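Long-range contact in beta-glucanase (PDB 4LE4), which probably hydrolyses beta-glucans, as a fungal enzyme of glycoside hydrolase family 131: residues H98-R103 with W162-Y167. Numbering follows the deposited sequence.
Sequences HFSLMR and WHNVAY
Met-102 and Trp-162, at one end of an antiparallel strand pair, illustrate how an indole can be covered by a folded thioether chain. CB of Met-102 stands over the centre of the six-membered ring of Trp-162, 3.4 Å from its centroid. CG, anti to the backbone N (chi1 175°), continues past CE2 and NE1; SD makes an oblique Met-aromatic contact with the five-membered ring, and bends at chi2 and chi3 return CE to CZ2 of Trp-162 at 3.6 Å. The indole also brings its edge to Ser-100, CZ3 lying 3.7 Å from the carbonyl O. An alanine in place of Trp-162 would probably leave the Met-102 chain without the ring it lies against and less fixed in its bends. Farther along, two hydrogen-bonded pairs, Leu-101 with His-163 and Phe-99 with Val-165, join the backbones; His-163 N reaches Leu-101 O at 2.8 Å, almost straight at 175°. CB of Val-165 lies over one face of the Phe-99 phenyl, toward its rim; the CE1 edge meets the Tyr-167 ring face offset edge-to-face, planes at 68°. The Tyr-167 hydroxyl is hydrogen-bonded to Ala-118 O. This face packs on Leu-127 of strand 125-129, in the opposing sheet of the concanavalin-like sandwich, while strands 222-233 and 175-182 flank the pair within its own sheet.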
ATOM      1  N   HIS A  98       1.302  -8.377   2.125  1.00  9.28           N
ATOM      2  CA  HIS A  98       0.639  -7.742   3.263  1.00  9.41           C
ATOM      3  C   HIS A  98       0.837  -6.232   3.384  1.00  7.89           C
ATOM      4  O   HIS A  98       1.858  -5.678   2.985  1.00  9.24           O
ATOM      5  CB  HIS A  98       1.195  -8.274   4.594  1.00  9.04           C
ATOM      6  CG  HIS A  98       0.816  -9.677   4.945  1.00  9.84           C
ATOM      7  ND1 HIS A  98       1.528 -10.780   4.513  1.00 13.26           N
ATOM      8  CD2 HIS A  98      -0.151 -10.150   5.767  1.00  8.30           C
ATOM      9  CE1 HIS A  98       1.008 -11.873   5.049  1.00 10.74           C
ATOM     10  NE2 HIS A  98      -0.007 -11.516   5.817  1.00 15.92           N
ATOM     11  N   PHE A  99      -0.152  -5.581   3.980  1.00  9.26           N
ATOM     12  CA  PHE A  99      -0.066  -4.152   4.313  1.00  9.08           C
ATOM     13  C   PHE A  99      -1.277  -3.731   5.110  1.00  7.98           C
ATOM     14  O   PHE A  99      -2.334  -4.340   5.007  1.00  6.87           O
ATOM     15  CB  PHE A  99       0.130  -3.224   3.101  1.00  7.50           C
ATOM     16  CG  PHE A  99      -1.026  -3.221   2.111  1.00  9.57           C
ATOM     17  CD1 PHE A  99      -1.135  -4.235   1.180  1.00  8.11           C
ATOM     18  CD2 PHE A  99      -1.998  -2.195   2.124  1.00  7.22           C
ATOM     19  CE1 PHE A  99      -2.187  -4.264   0.261  1.00  7.98           C
ATOM     20  CE2 PHE A  99      -3.080  -2.217   1.181  1.00  9.65           C
ATOM     21  CZ  PHE A  99      -3.158  -3.255   0.260  1.00  5.83           C
ATOM     22  N   SER A 100      -1.107  -2.704   5.942  1.00  6.92           N
ATOM     23  CA  SER A 100      -2.210  -2.185   6.726  1.00  4.69           C
ATOM     24  C   SER A 100      -2.247  -0.695   6.335  1.00  3.51           C
ATOM     25  O   SER A 100      -1.218  -0.076   6.133  1.00  6.39           O
ATOM     26  CB  SER A 100      -1.967  -2.393   8.226  1.00  6.60           C
ATOM     27  OG  SER A 100      -1.885  -3.793   8.541  1.00  8.92           O
ATOM     28  N   LEU A 101      -3.453  -0.160   6.199  1.00  5.81           N
ATOM     29  CA  LEU A 101      -3.677   1.213   5.762  1.00  6.98           C
ATOM     30  C   LEU A 101      -4.741   1.917   6.599  1.00  5.35           C
ATOM     31  O   LEU A 101      -5.724   1.304   6.977  1.00  8.28           O
ATOM     32  CB  LEU A 101      -4.161   1.151   4.307  1.00  7.98           C
ATOM     33  CG  LEU A 101      -4.534   2.454   3.605  1.00  7.21           C
ATOM     34  CD1 LEU A 101      -3.283   3.281   3.337  1.00  9.72           C
ATOM     35  CD2 LEU A 101      -5.246   2.076   2.263  1.00  9.86           C
ATOM     36  N   MET A 102      -4.585   3.227   6.808  1.00  7.40           N
ATOM     37  CA  MET A 102      -5.589   3.981   7.591  1.00  7.40           C
ATOM     38  C   MET A 102      -5.560   5.435   7.132  1.00  7.22           C
ATOM     39  O   MET A 102      -4.536   5.930   6.657  1.00  6.97           O
ATOM     40  CB  MET A 102      -5.231   3.891   9.102  1.00  9.66           C
ATOM     41  CG  MET A 102      -6.093   4.701  10.101  1.00 10.86           C
ATOM     42  SD  MET A 102      -5.505   6.434  10.265  1.00 11.92           S
ATOM     43  CE  MET A 102      -4.027   6.215  11.355  1.00  9.53           C
ATOM     44  N   ARG A 103      -6.710   6.103   7.188  1.00  7.25           N
ATOM     45  CA  ARG A 103      -6.725   7.528   6.877  1.00  9.02           C
ATOM     46  C   ARG A 103      -7.378   8.179   8.120  1.00  9.22           C
ATOM     47  O   ARG A 103      -8.089   7.525   8.886  1.00  9.44           O
ATOM     48  CB  ARG A 103      -7.627   7.848   5.682  1.00  7.68           C
ATOM     49  CG  ARG A 103      -9.099   7.756   6.051  1.00 10.04           C
ATOM     50  CD  ARG A 103     -10.001   8.200   4.870  1.00 12.69           C
ATOM     51  NE  ARG A 103     -11.414   8.132   5.239  1.00 12.55           N
ATOM     52  CZ  ARG A 103     -12.069   9.072   5.926  1.00 11.87           C
ATOM     53  NH1 ARG A 103     -11.453  10.179   6.340  1.00 12.36           N
ATOM     54  NH2 ARG A 103     -13.356   8.901   6.194  1.00 12.01           N
ATOM     55  N   TRP A 162      -8.103   0.929  10.888  1.00  9.72           N
ATOM     56  CA  TRP A 162      -6.992   0.275  10.223  1.00  8.92           C
ATOM     57  C   TRP A 162      -7.492  -0.888   9.390  1.00  7.77           C
ATOM     58  O   TRP A 162      -8.220  -1.721   9.887  1.00  9.76           O
ATOM     59  CB  TRP A 162      -5.987  -0.246  11.255  1.00  9.38           C
ATOM     60  CG  TRP A 162      -5.059   0.817  11.693  1.00  9.96           C
ATOM     61  CD1 TRP A 162      -5.175   1.619  12.821  1.00  9.05           C
ATOM     62  CD2 TRP A 162      -3.922   1.293  10.974  1.00  8.63           C
ATOM     63  NE1 TRP A 162      -4.174   2.555  12.825  1.00  8.44           N
ATOM     64  CE2 TRP A 162      -3.387   2.382  11.712  1.00  7.95           C
ATOM     65  CE3 TRP A 162      -3.298   0.909   9.766  1.00  8.75           C
ATOM     66  CZ2 TRP A 162      -2.258   3.086  11.296  1.00  6.84           C
ATOM     67  CZ3 TRP A 162      -2.160   1.623   9.338  1.00  7.49           C
ATOM     68  CH2 TRP A 162      -1.653   2.702  10.113  1.00  9.16           C
ATOM     69  N   HIS A 163      -7.137  -0.894   8.105  1.00  9.55           N
ATOM     70  CA  HIS A 163      -7.503  -1.967   7.199  1.00 10.67           C
ATOM     71  C   HIS A 163      -6.278  -2.792   6.933  1.00  6.71           C
ATOM     72  O   HIS A 163      -5.300  -2.302   6.365  1.00  9.57           O
ATOM     73  CB  HIS A 163      -8.014  -1.399   5.867  1.00  9.91           C
ATOM     74  CG  HIS A 163      -9.376  -0.799   5.976  1.00 10.95           C
ATOM     75  ND1 HIS A 163     -10.524  -1.523   5.734  1.00 10.56           N
ATOM     76  CD2 HIS A 163      -9.777   0.436   6.357  1.00 10.45           C
ATOM     77  CE1 HIS A 163     -11.579  -0.757   5.965  1.00 13.50           C
ATOM     78  NE2 HIS A 163     -11.153   0.438   6.346  1.00 10.23           N
ATOM     79  N   ASN A 164      -6.336  -4.056   7.326  1.00  8.07           N
ATOM     80  CA  ASN A 164      -5.208  -4.970   7.126  1.00  6.48           C
ATOM     81  C   ASN A 164      -5.561  -5.825   5.909  1.00  6.21           C
ATOM     82  O   ASN A 164      -6.633  -6.391   5.853  1.00  7.19           O
ATOM     83  CB  ASN A 164      -5.072  -5.855   8.372  1.00  7.02           C
ATOM     84  CG  ASN A 164      -5.176  -5.040   9.673  1.00  9.15           C
ATOM     85  OD1 ASN A 164      -6.117  -5.205  10.484  1.00 11.50           O
ATOM     86  ND2 ASN A 164      -4.241  -4.152   9.855  1.00  6.03           N
ATOM     87  N   VAL A 165      -4.644  -5.926   4.963  1.00  6.00           N
ATOM     88  CA  VAL A 165      -4.888  -6.641   3.710  1.00  7.84           C
ATOM     89  C   VAL A 165      -3.754  -7.616   3.370  1.00  9.77           C
ATOM     90  O   VAL A 165      -2.600  -7.420   3.783  1.00  8.83           O
ATOM     91  CB  VAL A 165      -4.908  -5.623   2.526  1.00  9.78           C
ATOM     92  CG1 VAL A 165      -4.996  -6.349   1.155  1.00 13.09           C
ATOM     93  CG2 VAL A 165      -6.049  -4.619   2.704  1.00  9.81           C
ATOM     94  N   ALA A 166      -4.109  -8.708   2.700  1.00  8.11           N
ATOM     95  CA  ALA A 166      -3.096  -9.566   2.141  1.00  9.19           C
ATOM     96  C   ALA A 166      -3.613  -9.951   0.756  1.00  7.59           C
ATOM     97  O   ALA A 166      -4.738 -10.454   0.635  1.00  8.87           O
ATOM     98  CB  ALA A 166      -2.848 -10.820   2.981  1.00 10.58           C
ATOM     99  N   TYR A 167      -2.835  -9.652  -0.291  1.00  7.76           N
ATOM    100  CA  TYR A 167      -3.217 -10.094  -1.645  1.00  7.29           C
ATOM    101  C   TYR A 167      -2.647 -11.523  -1.716  1.00  8.53           C
ATOM    102  O   TYR A 167      -1.471 -11.696  -1.461  1.00 10.27           O
ATOM    103  CB  TYR A 167      -2.484  -9.330  -2.736  1.00  7.52           C
ATOM    104  CG  TYR A 167      -2.712  -7.853  -2.802  1.00  7.59           C
ATOM    105  CD1 TYR A 167      -3.952  -7.309  -2.507  1.00  7.50           C
ATOM    106  CD2 TYR A 167      -1.692  -7.003  -3.245  1.00  9.06           C
ATOM    107  CE1 TYR A 167      -4.182  -5.935  -2.659  1.00  9.47           C
ATOM    108  CE2 TYR A 167      -1.903  -5.630  -3.399  1.00  8.02           C
ATOM    109  CZ  TYR A 167      -3.158  -5.101  -3.105  1.00  9.28           C
ATOM    110  OH  TYR A 167      -3.394  -3.737  -3.266  1.00  8.32           O
TER